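PDB 6KVR: fatty acid amide hydrolase, which probably hydrolyses monocarboxylic acid amides to the carboxylate and ammonium, as a fungal member of the amidase signature family. Local coordinates for residues Ala80-Glu88 / Arg301-Trp309; Ser99-Ala108 / Ile126-Asp137. All coordinates share one frame; numbering follows the deposited sequence.

Overall arrangement
Leaving helix 76-82, the chain turns through D83-S85 into helix 86-94 and then helix 100-118. After the short edge strand 123-124 of the mixed sheet it enters helix 126-143, which packs back antiparallel on helix 100-118: this is contact 2, a local hairpin. Contact 1 closes a far longer loop, as residues 301-309, where strand 295-300 gives way to helix 303-317, meet residues 80-88; the span of contact 2 lies wholly within that loop. The two contacts, with centres about 17 Å apart, touch where I81 and T82 rest on E102, A106 and F107. Contact 1 ties helices 76-82 and 86-94 to helix 303-317; contact 2 pairs helices 100-118 and 126-143.

Contact 1: residues Ala80-Glu88 / Arg301-Trp309; sequences AITDLSATE and RSIDDLELW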
ATOM      1  N   ALA A  80      24.235 -25.800  25.152  1.00 36.61           N
ATOM      2  CA  ALA A  80      24.911 -24.513  25.229  1.00 40.94           C
ATOM      3  C   ALA A  80      24.768 -23.753  23.922  1.00 38.00           C
ATOM      4  O   ALA A  80      24.563 -22.534  23.920  1.00 35.45           O
ATOM      5  CB  ALA A  80      26.386 -24.715  25.577  1.00 39.23           C
ATOM      6  N   ILE A  81      24.852 -24.463  22.799  1.00 41.54           N
ATOM      7  CA  ILE A  81      24.692 -23.821  21.501  1.00 35.90           C
ATOM      8  C   ILE A  81      23.237 -23.401  21.287  1.00 38.77           C
ATOM      9  O   ILE A  81      22.950 -22.223  21.033  1.00 38.41           O
ATOM     10  CB  ILE A  81      25.189 -24.755  20.384  1.00 37.23           C
ATOM     11  CG1 ILE A  81      26.718 -24.791  20.389  1.00 38.71           C
ATOM     12  CG2 ILE A  81      24.653 -24.305  19.017  1.00 36.76           C
ATOM     13  CD1 ILE A  81      27.311 -25.781  19.416  1.00 37.86           C
ATOM     14  N   THR A  82      22.298 -24.351  21.425  1.00 34.19           N
ATOM     15  CA  THR A  82      20.905 -24.126  21.052  1.00 34.29           C
ATOM     16  C   THR A  82      20.141 -23.260  22.044  1.00 39.44           C
ATOM     17  O   THR A  82      18.989 -22.923  21.768  1.00 42.36           O
ATOM     18  CB  THR A  82      20.154 -25.455  20.863  1.00 31.59           C
ATOM     19  OG1 THR A  82      20.216 -26.248  22.056  1.00 33.63           O
ATOM     20  CG2 THR A  82      20.741 -26.233  19.719  1.00 28.27           C
ATOM     21  N   ASP A  83      20.732 -22.869  23.170  1.00 38.34           N
ATOM     22  CA  ASP A  83      20.080 -21.929  24.074  1.00 34.66           C
ATOM     23  C   ASP A  83      20.806 -20.588  24.111  1.00 34.99           C
ATOM     24  O   ASP A  83      20.789 -19.880  25.120  1.00 36.59           O
ATOM     25  CB  ASP A  83      19.936 -22.527  25.473  1.00 35.83           C
ATOM     26  CG  ASP A  83      18.842 -23.599  25.535  1.00 42.34           C
ATOM     27  OD1 ASP A  83      17.874 -23.499  24.743  1.00 39.48           O
ATOM     28  OD2 ASP A  83      18.936 -24.536  26.369  1.00 40.23           O
ATOM     29  N   LEU A  84      21.436 -20.226  23.008  1.00 32.41           N
ATOM     30  CA  LEU A  84      21.917 -18.872  22.791  1.00 36.83           C
ATOM     31  C   LEU A  84      20.990 -18.189  21.791  1.00 37.02           C
ATOM     32  O   LEU A  84      20.473 -18.839  20.878  1.00 30.89           O
ATOM     33  CB  LEU A  84      23.336 -18.891  22.226  1.00 37.40           C
ATOM     34  CG  LEU A  84      24.583 -19.039  23.083  1.00 42.22           C
ATOM     35  CD1 LEU A  84      25.794 -19.053  22.145  1.00 38.27           C
ATOM     36  CD2 LEU A  84      24.685 -17.977  24.171  1.00 45.38           C
ATOM     37  N   SER A  85      20.791 -16.879  21.951  1.00 35.51           N
ATOM     38  CA  SER A  85      20.037 -16.144  20.944  1.00 34.85           C
ATOM     39  C   SER A  85      20.772 -16.184  19.611  1.00 38.29           C
ATOM     40  O   SER A  85      21.997 -16.329  19.556  1.00 37.56           O
ATOM     41  CB  SER A  85      19.823 -14.693  21.361  1.00 37.64           C
ATOM     42  OG  SER A  85      21.008 -13.944  21.145  1.00 38.72           O
ATOM     43  N   ALA A  86      20.007 -16.056  18.525  1.00 36.11           N
ATOM     44  CA  ALA A  86      20.618 -15.958  17.205  1.00 34.55           C
ATOM     45  C   ALA A  86      21.593 -14.787  17.134  1.00 34.66           C
ATOM     46  O   ALA A  86      22.613 -14.864  16.438  1.00 34.31           O
ATOM     47  CB  ALA A  86      19.529 -15.820  16.139  1.00 35.51           C
ATOM     48  N   THR A  87      21.302 -13.703  17.854  1.00 29.84           N
ATOM     49  CA  THR A  87      22.214 -12.566  17.878  1.00 37.94           C
ATOM     50  C   THR A  87      23.591 -12.973  18.393  1.00 34.57           C
ATOM     51  O   THR A  87      24.605 -12.712  17.742  1.00 35.51           O
ATOM     52  CB  THR A  87      21.620 -11.438  18.720  1.00 37.65           C
ATOM     53  OG1 THR A  87      20.315 -11.115  18.226  1.00 39.69           O
ATOM     54  CG2 THR A  87      22.486 -10.192  18.628  1.00 40.73           C
ATOM     55  N   GLU A  88      23.650 -13.645  19.544  1.00 41.01           N
ATOM     56  CA  GLU A  88      24.956 -14.021  20.084  1.00 42.12           C
ATOM     57  C   GLU A  88      25.576 -15.206  19.334  1.00 41.78           C
ATOM     58  O   GLU A  88      26.804 -15.250  19.180  1.00 41.87           O
ATOM     59  CB  GLU A  88      24.843 -14.285  21.590  1.00 45.75           C
ATOM     60  CG  GLU A  88      23.684 -15.166  22.038  1.00 49.50           C
ATOM     61  CD  GLU A  88      23.326 -14.976  23.532  1.00 60.98           C
ATOM     62  OE1 GLU A  88      22.176 -15.310  23.937  1.00 60.59           O
ATOM     63  OE2 GLU A  88      24.202 -14.519  24.303  1.00 66.18           O
ATOM     64  N   ARG A 301      12.870 -17.104  20.001  1.00 26.79           N
ATOM     65  CA  ARG A 301      12.812 -17.182  21.449  1.00 30.20           C
ATOM     66  C   ARG A 301      13.429 -15.969  22.131  1.00 31.50           C
ATOM     67  O   ARG A 301      13.641 -16.008  23.347  1.00 32.55           O
ATOM     68  CB  ARG A 301      13.469 -18.471  21.936  1.00 30.03           C
ATOM     69  CG  ARG A 301      12.634 -19.702  21.580  1.00 31.79           C
ATOM     70  CD  ARG A 301      13.098 -20.913  22.348  1.00 28.01           C
ATOM     71  NE  ARG A 301      14.406 -21.322  21.868  1.00 34.66           N
ATOM     72  CZ  ARG A 301      15.285 -21.999  22.593  1.00 38.60           C
ATOM     73  NH1 ARG A 301      15.000 -22.405  23.826  1.00 34.29           N
ATOM     74  NH2 ARG A 301      16.479 -22.270  22.072  1.00 28.80           N
ATOM     75  N   SER A 302      13.700 -14.890  21.391  1.00 26.52           N
ATOM     76  CA  SER A 302      14.052 -13.623  22.021  1.00 33.13           C
ATOM     77  C   SER A 302      13.666 -12.461  21.111  1.00 31.71           C
ATOM     78  O   SER A 302      13.634 -12.588  19.884  1.00 30.56           O
ATOM     79  CB  SER A 302      15.546 -13.544  22.363  1.00 34.95           C
ATOM     80  OG  SER A 302      16.332 -13.403  21.203  1.00 35.53           O
ATOM     81  N   ILE A 303      13.379 -11.318  21.731  1.00 30.31           N
ATOM     82  CA  ILE A 303      13.018 -10.140  20.953  1.00 30.77           C
ATOM     83  C   ILE A 303      14.216  -9.608  20.170  1.00 36.41           C
ATOM     84  O   ILE A 303      14.046  -9.113  19.049  1.00 35.31           O
ATOM     85  CB  ILE A 303      12.405  -9.074  21.875  1.00 28.85           C
ATOM     86  CG1 ILE A 303      11.325  -9.729  22.732  1.00 32.13           C
ATOM     87  CG2 ILE A 303      11.870  -7.889  21.066  1.00 31.20           C
ATOM     88  CD1 ILE A 303      10.012  -9.947  22.019  1.00 31.92           C
ATOM     89  N   ASP A 304      15.433  -9.701  20.728  1.00 29.45           N
ATOM     90  CA  ASP A 304      16.642  -9.361  19.974  1.00 35.04           C
ATOM     91  C   ASP A 304      16.661 -10.052  18.619  1.00 33.07           C
ATOM     92  O   ASP A 304      17.044  -9.456  17.606  1.00 32.49           O
ATOM     93  CB  ASP A 304      17.912  -9.784  20.727  1.00 44.63           C
ATOM     94  CG  ASP A 304      17.999  -9.231  22.128  1.00 44.84           C
ATOM     95  OD1 ASP A 304      17.322  -8.227  22.435  1.00 54.28           O
ATOM     96  OD2 ASP A 304      18.765  -9.823  22.924  1.00 54.36           O
ATOM     97  N   ASP A 305      16.281 -11.326  18.599  1.00 32.05           N
ATOM     98  CA  ASP A 305      16.320 -12.105  17.370  1.00 32.91           C
ATOM     99  C   ASP A 305      15.304 -11.588  16.353  1.00 33.53           C
ATOM    100  O   ASP A 305      15.653 -11.360  15.188  1.00 33.63           O
ATOM    101  CB  ASP A 305      16.107 -13.574  17.721  1.00 31.52           C
ATOM    102  CG  ASP A 305      17.361 -14.191  18.331  1.00 36.90           C
ATOM    103  OD1 ASP A 305      17.419 -15.419  18.506  1.00 38.70           O
ATOM    104  OD2 ASP A 305      18.330 -13.413  18.588  1.00 41.77           O
ATOM    105  N   LEU A 306      14.059 -11.337  16.785  1.00 27.50           N
ATOM    106  CA  LEU A 306      13.103 -10.633  15.924  1.00 28.51           C
ATOM    107  C   LEU A 306      13.712  -9.352  15.372  1.00 32.08           C
ATOM    108  O   LEU A 306      13.597  -9.063  14.181  1.00 26.14           O
ATOM    109  CB  LEU A 306      11.823 -10.313  16.698  1.00 26.68           C
ATOM    110  CG  LEU A 306      11.083 -11.461  17.398  1.00 25.53           C
ATOM    111  CD1 LEU A 306       9.710 -10.994  17.830  1.00 24.02           C
ATOM    112  CD2 LEU A 306      10.974 -12.662  16.473  1.00 26.77           C
ATOM    113  N   GLU A 307      14.390  -8.579  16.228  1.00 32.35           N
ATOM    114  CA  GLU A 307      14.957  -7.307  15.785  1.00 31.74           C
ATOM    115  C   GLU A 307      16.094  -7.526  14.791  1.00 32.35           C
ATOM    116  O   GLU A 307      16.181  -6.831  13.769  1.00 31.02           O
ATOM    117  CB  GLU A 307      15.433  -6.499  16.996  1.00 35.51           C
ATOM    118  CG  GLU A 307      15.432  -4.989  16.823  1.00 38.59           C
ATOM    119  CD  GLU A 307      16.728  -4.470  16.209  1.00 49.00           C
ATOM    120  OE1 GLU A 307      17.802  -5.030  16.545  1.00 55.03           O
ATOM    121  OE2 GLU A 307      16.687  -3.470  15.444  1.00 49.92           O
ATOM    122  N   LEU A 308      16.969  -8.497  15.072  1.00 30.58           N
ATOM    123  CA  LEU A 308      18.055  -8.819  14.152  1.00 32.18           C
ATOM    124  C   LEU A 308      17.519  -9.134  12.762  1.00 32.78           C
ATOM    125  O   LEU A 308      18.073  -8.691  11.749  1.00 31.45           O
ATOM    126  CB  LEU A 308      18.853 -10.012  14.687  1.00 31.28           C
ATOM    127  CG  LEU A 308      19.863 -10.622  13.703  1.00 34.84           C
ATOM    128  CD1 LEU A 308      20.991  -9.643  13.429  1.00 39.74           C
ATOM    129  CD2 LEU A 308      20.416 -11.970  14.146  1.00 31.21           C
ATOM    130  N   TRP A 309      16.444  -9.927  12.707  1.00 29.89           N
ATOM    131  CA  TRP A 309      15.916 -10.419  11.441  1.00 28.44           C
ATOM    132  C   TRP A 309      15.326  -9.276  10.614  1.00 25.72           C
ATOM    133  O   TRP A 309      15.664  -9.109   9.442  1.00 25.96           O
ATOM    134  CB  TRP A 309      14.876 -11.505  11.733  1.00 24.77           C
ATOM    135  CG  TRP A 309      14.458 -12.331  10.578  1.00 24.72           C
ATOM    136  CD1 TRP A 309      14.952 -13.541  10.220  1.00 26.76           C
ATOM    137  CD2 TRP A 309      13.427 -12.022   9.634  1.00 26.30           C
ATOM    138  NE1 TRP A 309      14.309 -14.009   9.101  1.00 28.22           N
ATOM    139  CE2 TRP A 309      13.365 -13.095   8.719  1.00 25.83           C
ATOM    140  CE3 TRP A 309      12.568 -10.933   9.458  1.00 23.32           C
ATOM    141  CZ2 TRP A 309      12.471 -13.123   7.651  1.00 21.80           C
ATOM    142  CZ3 TRP A 309      11.671 -10.961   8.396  1.00 27.60           C
ATOM    143  CH2 TRP A 309      11.627 -12.056   7.510  1.00 27.31           C
TER
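A polar contact joins the N-terminal helices to the amidase core: the capped N-terminus of helix 86-94 and the turn before it meet the exit of core strand 295-300 and the start of helix 303-317. S85 and E88 form a capping box, S85 OG accepting from E88 N while E88 OE1 takes S85 N. Across the contact D305 takes the two amides at the start of the helix, those of A86 and T87. A86 N gives D305 OD1 a short bond of 2.7 Å, on the syn side but 21° out of the carboxylate plane; T87 N reaches D305 OD2 at 3.1 Å, on the syn side too, but tilted further out of that plane. T87 OG1 adds a second grip on OD2, meeting it nearly end-on; with its OG1 beside the backbone N (chi1 -55°), T87 can offer hydroxyl and amide to the same oxygen. The helix dipole would probably favour a charged carboxylate here. L308 CD2 packs against the A86 methyl beside this polar cluster. At the other end R301, bent at chi3 (-69°), brings its guanidinium edge to D83, and NH1 and NH2 both converge on D83 OD1. R110 forms a further salt bridge with that oxygen, and the Y69 hydroxyl is hydrogen-bonded to D83 OD2. R301 NH2 also makes a short but weak, strongly bent bond to T82 O, 2.6 Å away.

Contact 2: residues Ser99-Ala108 / Ile126-Asp137; sequences SSVEVFKAFA and IDEGLKQAEERD
The ring of F104 sits as a knob among I126, G129, L130 and A133 on the facing helix, with CG anti to its own backbone N (chi1 175°). One face lies over the backbone of G129, whose C is 3.5 Å from CZ; the methyl of A108 lies across the opposite face. I126 O comes to the ring edge, near its plane. The lack of a side chain at G129 lets the ring sit this close to the main chain, and outside the pair Y198 meets F104 edge-to-face. One turn earlier V101 is a second knob, set among L130, A133, E134 and D137: its CG1 branch touches L130 CD1 at 4.0 Å, while CG2 turns to E134 CG and D137 OD2. The D137 carboxylate straddles the start of helix 100-118. OD1 takes S100 N through its syn lone pair in a nearly straight bond of 2.8 Å, and OD2 takes V101 N at 3.0 Å from 27° out of the carboxylate plane. S99 and E102 form a capping box on the same turn. The axes of segments 100-108 and 126-137 approach to 8.5 Å, their N-to-C directions 156° apart: an antiparallel helical hairpin with knobs-into-holes packing, locked at one end by a carboxylate on a helix N-terminus.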
ATOM      1  N   SER A  99      32.117 -22.978  14.896  1.00 37.06           N
ATOM      2  CA  SER A  99      31.957 -23.302  13.496  1.00 36.60           C
ATOM      3  C   SER A  99      30.474 -23.292  13.134  1.00 38.13           C
ATOM      4  O   SER A  99      29.595 -23.443  13.987  1.00 35.63           O
ATOM      5  CB  SER A  99      32.583 -24.662  13.185  1.00 37.51           C
ATOM      6  OG  SER A  99      31.726 -25.728  13.544  1.00 41.69           O
ATOM      7  N   SER A 100      30.194 -23.062  11.854  1.00 37.38           N
ATOM      8  CA  SER A 100      28.808 -23.157  11.411  1.00 39.09           C
ATOM      9  C   SER A 100      28.331 -24.593  11.490  1.00 32.48           C
ATOM     10  O   SER A 100      27.184 -24.854  11.872  1.00 34.21           O
ATOM     11  CB  SER A 100      28.655 -22.621   9.988  1.00 34.00           C
ATOM     12  OG  SER A 100      28.790 -21.224   9.987  1.00 39.82           O
ATOM     13  N   VAL A 101      29.216 -25.534  11.161  1.00 36.13           N
ATOM     14  CA  VAL A 101      28.861 -26.949  11.171  1.00 32.85           C
ATOM     15  C   VAL A 101      28.392 -27.379  12.560  1.00 36.43           C
ATOM     16  O   VAL A 101      27.329 -27.995  12.713  1.00 34.68           O
ATOM     17  CB  VAL A 101      30.052 -27.791  10.692  1.00 34.83           C
ATOM     18  CG1 VAL A 101      29.804 -29.268  10.987  1.00 27.42           C
ATOM     19  CG2 VAL A 101      30.294 -27.549   9.197  1.00 35.52           C
ATOM     20  N   GLU A 102      29.174 -27.065  13.593  1.00 35.43           N
ATOM     21  CA  GLU A 102      28.801 -27.483  14.936  1.00 34.41           C
ATOM     22  C   GLU A 102      27.496 -26.817  15.382  1.00 31.96           C
ATOM     23  O   GLU A 102      26.651 -27.459  16.018  1.00 29.58           O
ATOM     24  CB  GLU A 102      29.972 -27.204  15.881  1.00 32.19           C
ATOM     25  CG  GLU A 102      29.900 -25.949  16.702  1.00 39.08           C
ATOM     26  CD  GLU A 102      31.157 -25.747  17.542  1.00 49.20           C
ATOM     27  OE1 GLU A 102      31.442 -26.590  18.432  1.00 43.72           O
ATOM     28  OE2 GLU A 102      31.873 -24.754  17.289  1.00 48.15           O
ATOM     29  N   VAL A 103      27.284 -25.551  15.007  1.00 32.62           N
ATOM     30  CA  VAL A 103      26.031 -24.888  15.351  1.00 28.44           C
ATOM     31  C   VAL A 103      24.861 -25.550  14.631  1.00 30.02           C
ATOM     32  O   VAL A 103      23.787 -25.745  15.213  1.00 28.92           O
ATOM     33  CB  VAL A 103      26.124 -23.385  15.045  1.00 35.53           C
ATOM     34  CG1 VAL A 103      24.727 -22.750  14.996  1.00 33.54           C
ATOM     35  CG2 VAL A 103      26.992 -22.701  16.092  1.00 36.92           C
ATOM     36  N   PHE A 104      25.065 -25.957  13.373  1.00 31.91           N
ATOM     37  CA  PHE A 104      24.001 -26.619  12.626  1.00 30.98           C
ATOM     38  C   PHE A 104      23.630 -27.968  13.233  1.00 29.50           C
ATOM     39  O   PHE A 104      22.443 -28.301  13.347  1.00 29.24           O
ATOM     40  CB  PHE A 104      24.419 -26.807  11.173  1.00 33.23           C
ATOM     41  CG  PHE A 104      23.421 -27.584  10.372  1.00 31.10           C
ATOM     42  CD1 PHE A 104      22.233 -26.994   9.968  1.00 26.85           C
ATOM     43  CD2 PHE A 104      23.647 -28.911  10.066  1.00 28.45           C
ATOM     44  CE1 PHE A 104      21.318 -27.714   9.246  1.00 31.08           C
ATOM     45  CE2 PHE A 104      22.733 -29.635   9.347  1.00 30.10           C
ATOM     46  CZ  PHE A 104      21.562 -29.046   8.940  1.00 27.69           C
ATOM     47  N   LYS A 105      24.632 -28.773  13.595  1.00 32.87           N
ATOM     48  CA  LYS A 105      24.369 -30.133  14.064  1.00 30.65           C
ATOM     49  C   LYS A 105      23.570 -30.133  15.362  1.00 32.44           C
ATOM     50  O   LYS A 105      22.748 -31.031  15.591  1.00 30.74           O
ATOM     51  CB  LYS A 105      25.685 -30.886  14.254  1.00 30.52           C
ATOM     52  CG  LYS A 105      26.569 -30.937  13.018  1.00 39.09           C
ATOM     53  CD  LYS A 105      27.615 -32.038  13.119  1.00 44.33           C
ATOM     54  CE  LYS A 105      27.601 -32.938  11.902  1.00 50.31           C
ATOM     55  NZ  LYS A 105      26.454 -33.891  11.979  1.00 53.94           N
ATOM     56  N   ALA A 106      23.804 -29.145  16.231  1.00 31.27           N
ATOM     57  CA  ALA A 106      23.012 -29.061  17.453  1.00 30.03           C
ATOM     58  C   ALA A 106      21.550 -28.794  17.125  1.00 32.37           C
ATOM     59  O   ALA A 106      20.661 -29.547  17.541  1.00 33.23           O
ATOM     60  CB  ALA A 106      23.571 -27.983  18.375  1.00 28.73           C
ATOM     61  N   PHE A 107      21.290 -27.744  16.335  1.00 30.70           N
ATOM     62  CA  PHE A 107      19.923 -27.420  15.948  1.00 28.95           C
ATOM     63  C   PHE A 107      19.288 -28.553  15.152  1.00 25.63           C
ATOM     64  O   PHE A 107      18.110 -28.878  15.350  1.00 27.39           O
ATOM     65  CB  PHE A 107      19.909 -26.111  15.152  1.00 26.15           C
ATOM     66  CG  PHE A 107      19.980 -24.892  16.016  1.00 29.66           C
ATOM     67  CD1 PHE A 107      18.857 -24.447  16.695  1.00 25.92           C
ATOM     68  CD2 PHE A 107      21.175 -24.199  16.168  1.00 28.93           C
ATOM     69  CE1 PHE A 107      18.921 -23.339  17.502  1.00 28.57           C
ATOM     70  CE2 PHE A 107      21.248 -23.090  16.978  1.00 27.88           C
ATOM     71  CZ  PHE A 107      20.118 -22.651  17.644  1.00 32.71           C
ATOM     72  N   ALA A 108      20.057 -29.182  14.263  1.00 28.71           N
ATOM     73  CA  ALA A 108      19.523 -30.292  13.481  1.00 26.15           C
ATOM     74  C   ALA A 108      19.065 -31.433  14.388  1.00 33.10           C
ATOM     75  O   ALA A 108      17.984 -32.012  14.190  1.00 27.96           O
ATOM     76  CB  ALA A 108      20.582 -30.782  12.488  1.00 29.72           C
ATOM     77  N   ILE A 126      18.346 -32.637   6.269  1.00 31.08           N
ATOM     78  CA  ILE A 126      19.469 -32.363   7.165  1.00 29.06           C
ATOM     79  C   ILE A 126      20.785 -32.444   6.404  1.00 29.60           C
ATOM     80  O   ILE A 126      21.706 -31.654   6.645  1.00 28.02           O
ATOM     81  CB  ILE A 126      19.442 -33.339   8.363  1.00 35.65           C
ATOM     82  CG1 ILE A 126      18.128 -33.215   9.143  1.00 38.98           C
ATOM     83  CG2 ILE A 126      20.629 -33.105   9.291  1.00 32.79           C
ATOM     84  CD1 ILE A 126      17.793 -31.802   9.566  1.00 37.20           C
ATOM     85  N   ASP A 127      20.891 -33.399   5.470  1.00 30.44           N
ATOM     86  CA  ASP A 127      22.117 -33.564   4.691  1.00 32.52           C
ATOM     87  C   ASP A 127      22.424 -32.321   3.856  1.00 38.60           C
ATOM     88  O   ASP A 127      23.564 -31.832   3.846  1.00 38.99           O
ATOM     89  CB  ASP A 127      22.001 -34.807   3.806  1.00 36.68           C
ATOM     90  CG  ASP A 127      20.737 -34.797   2.945  1.00 51.83           C
ATOM     91  OD1 ASP A 127      20.611 -35.664   2.038  1.00 59.74           O
ATOM     92  OD2 ASP A 127      19.864 -33.929   3.177  1.00 55.34           O
ATOM     93  N   GLU A 128      21.417 -31.786   3.149  1.00 33.45           N
ATOM     94  CA  GLU A 128      21.640 -30.549   2.408  1.00 31.89           C
ATOM     95  C   GLU A 128      21.986 -29.413   3.348  1.00 31.15           C
ATOM     96  O   GLU A 128      22.828 -28.569   3.031  1.00 32.45           O
ATOM     97  CB  GLU A 128      20.410 -30.186   1.586  1.00 31.21           C
ATOM     98  CG  GLU A 128      19.987 -31.224   0.565  1.00 40.00           C
ATOM     99  CD  GLU A 128      18.685 -30.834  -0.108  1.00 42.23           C
ATOM    100  OE1 GLU A 128      18.496 -29.626  -0.361  1.00 39.64           O
ATOM    101  OE2 GLU A 128      17.848 -31.721  -0.368  1.00 41.84           O
ATOM    102  N   GLY A 129      21.330 -29.362   4.509  1.00 34.29           N
ATOM    103  CA  GLY A 129      21.694 -28.369   5.501  1.00 30.22           C
ATOM    104  C   GLY A 129      23.159 -28.460   5.884  1.00 34.84           C
ATOM    105  O   GLY A 129      23.857 -27.443   5.949  1.00 33.12           O
ATOM    106  N   LEU A 130      23.652 -29.684   6.108  1.00 34.69           N
ATOM    107  CA  LEU A 130      25.053 -29.874   6.486  1.00 36.93           C
ATOM    108  C   LEU A 130      25.993 -29.308   5.423  1.00 36.52           C
ATOM    109  O   LEU A 130      26.947 -28.584   5.739  1.00 33.06           O
ATOM    110  CB  LEU A 130      25.330 -31.367   6.725  1.00 31.55           C
ATOM    111  CG  LEU A 130      26.765 -31.684   7.171  1.00 37.54           C
ATOM    112  CD1 LEU A 130      27.153 -30.809   8.365  1.00 33.61           C
ATOM    113  CD2 LEU A 130      26.988 -33.184   7.467  1.00 34.16           C
ATOM    114  N   LYS A 131      25.732 -29.625   4.151  1.00 37.01           N
ATOM    115  CA  LYS A 131      26.539 -29.088   3.056  1.00 35.37           C
ATOM    116  C   LYS A 131      26.513 -27.563   3.028  1.00 36.87           C
ATOM    117  O   LYS A 131      27.545 -26.926   2.795  1.00 32.59           O
ATOM    118  CB  LYS A 131      26.049 -29.668   1.728  1.00 37.44           C
ATOM    119  CG  LYS A 131      26.656 -31.019   1.420  1.00 42.44           C
ATOM    120  CD  LYS A 131      25.986 -31.655   0.220  1.00 53.76           C
ATOM    121  CE  LYS A 131      26.054 -33.172   0.288  1.00 46.84           C
ATOM    122  NZ  LYS A 131      27.460 -33.655   0.351  1.00 58.16           N
ATOM    123  N   GLN A 132      25.346 -26.955   3.270  1.00 39.57           N
ATOM    124  CA  GLN A 132      25.279 -25.497   3.361  1.00 36.46           C
ATOM    125  C   GLN A 132      26.150 -24.970   4.493  1.00 35.55           C
ATOM    126  O   GLN A 132      26.846 -23.962   4.337  1.00 37.22           O
ATOM    127  CB  GLN A 132      23.845 -25.032   3.591  1.00 37.63           C
ATOM    128  CG  GLN A 132      22.863 -25.334   2.511  1.00 41.88           C
ATOM    129  CD  GLN A 132      21.466 -24.937   2.940  1.00 41.29           C
ATOM    130  OE1 GLN A 132      21.229 -23.780   3.305  1.00 35.96           O
ATOM    131  NE2 GLN A 132      20.535 -25.900   2.925  1.00 39.54           N
ATOM    132  N   ALA A 133      26.074 -25.605   5.664  1.00 33.01           N
ATOM    133  CA  ALA A 133      26.892 -25.154   6.784  1.00 34.69           C
ATOM    134  C   ALA A 133      28.371 -25.298   6.469  1.00 32.83           C
ATOM    135  O   ALA A 133      29.182 -24.473   6.903  1.00 36.97           O
ATOM    136  CB  ALA A 133      26.545 -25.926   8.058  1.00 35.13           C
ATOM    137  N   GLU A 134      28.739 -26.325   5.704  1.00 35.07           N
ATOM    138  CA  GLU A 134      30.136 -26.496   5.318  1.00 38.84           C
ATOM    139  C   GLU A 134      30.604 -25.348   4.429  1.00 37.65           C
ATOM    140  O   GLU A 134      31.672 -24.766   4.661  1.00 35.17           O
ATOM    141  CB  GLU A 134      30.319 -27.846   4.625  1.00 34.92           C
ATOM    142  CG  GLU A 134      30.809 -28.928   5.588  1.00 38.22           C
ATOM    143  CD  GLU A 134      30.247 -30.294   5.291  1.00 43.22           C
ATOM    144  OE1 GLU A 134      29.729 -30.523   4.165  1.00 45.08           O
ATOM    145  OE2 GLU A 134      30.308 -31.144   6.202  1.00 52.31           O
ATOM    146  N   GLU A 135      29.804 -25.002   3.411  1.00 38.43           N
ATOM    147  CA  GLU A 135      30.124 -23.852   2.570  1.00 40.08           C
ATOM    148  C   GLU A 135      30.344 -22.607   3.410  1.00 34.91           C
ATOM    149  O   GLU A 135      31.279 -21.842   3.162  1.00 35.24           O
ATOM    150  CB  GLU A 135      29.011 -23.602   1.551  1.00 39.74           C
ATOM    151  CG  GLU A 135      28.490 -24.830   0.862  1.00 45.80           C
ATOM    152  CD  GLU A 135      27.450 -24.510  -0.208  1.00 59.81           C
ATOM    153  OE1 GLU A 135      27.593 -23.475  -0.894  1.00 67.84           O
ATOM    154  OE2 GLU A 135      26.470 -25.281  -0.340  1.00 56.88           O
ATOM    155  N   ARG A 136      29.495 -22.397   4.417  1.00 35.99           N
ATOM    156  CA  ARG A 136      29.658 -21.241   5.289  1.00 38.66           C
ATOM    157  C   ARG A 136      31.042 -21.230   5.919  1.00 38.76           C
ATOM    158  O   ARG A 136      31.722 -20.197   5.943  1.00 39.09           O
ATOM    159  CB  ARG A 136      28.585 -21.243   6.377  1.00 41.06           C
ATOM    160  CG  ARG A 136      27.183 -21.091   5.851  1.00 39.93           C
ATOM    161  CD  ARG A 136      27.043 -19.783   5.095  1.00 36.58           C
ATOM    162  NE  ARG A 136      25.672 -19.591   4.651  1.00 38.14           N
ATOM    163  CZ  ARG A 136      25.207 -19.992   3.480  1.00 40.06           C
ATOM    164  NH1 ARG A 136      25.989 -20.608   2.602  1.00 39.94           N
ATOM    165  NH2 ARG A 136      23.930 -19.758   3.180  1.00 33.02           N
ATOM    166  N   ASP A 137      31.477 -22.381   6.426  1.00 35.56           N
ATOM    167  CA  ASP A 137      32.773 -22.437   7.087  1.00 41.03           C
ATOM    168  C   ASP A 137      33.903 -22.309   6.070  1.00 41.52           C
ATOM    169  O   ASP A 137      34.906 -21.637   6.338  1.00 38.76           O
ATOM    170  CB  ASP A 137      32.890 -23.731   7.898  1.00 36.70           C
ATOM    171  CG  ASP A 137      32.137 -23.663   9.247  1.00 41.05           C
ATOM    172  OD1 ASP A 137      31.959 -22.546   9.807  1.00 41.70           O
ATOM    173  OD2 ASP A 137      31.707 -24.730   9.744  1.00 38.61           O
TER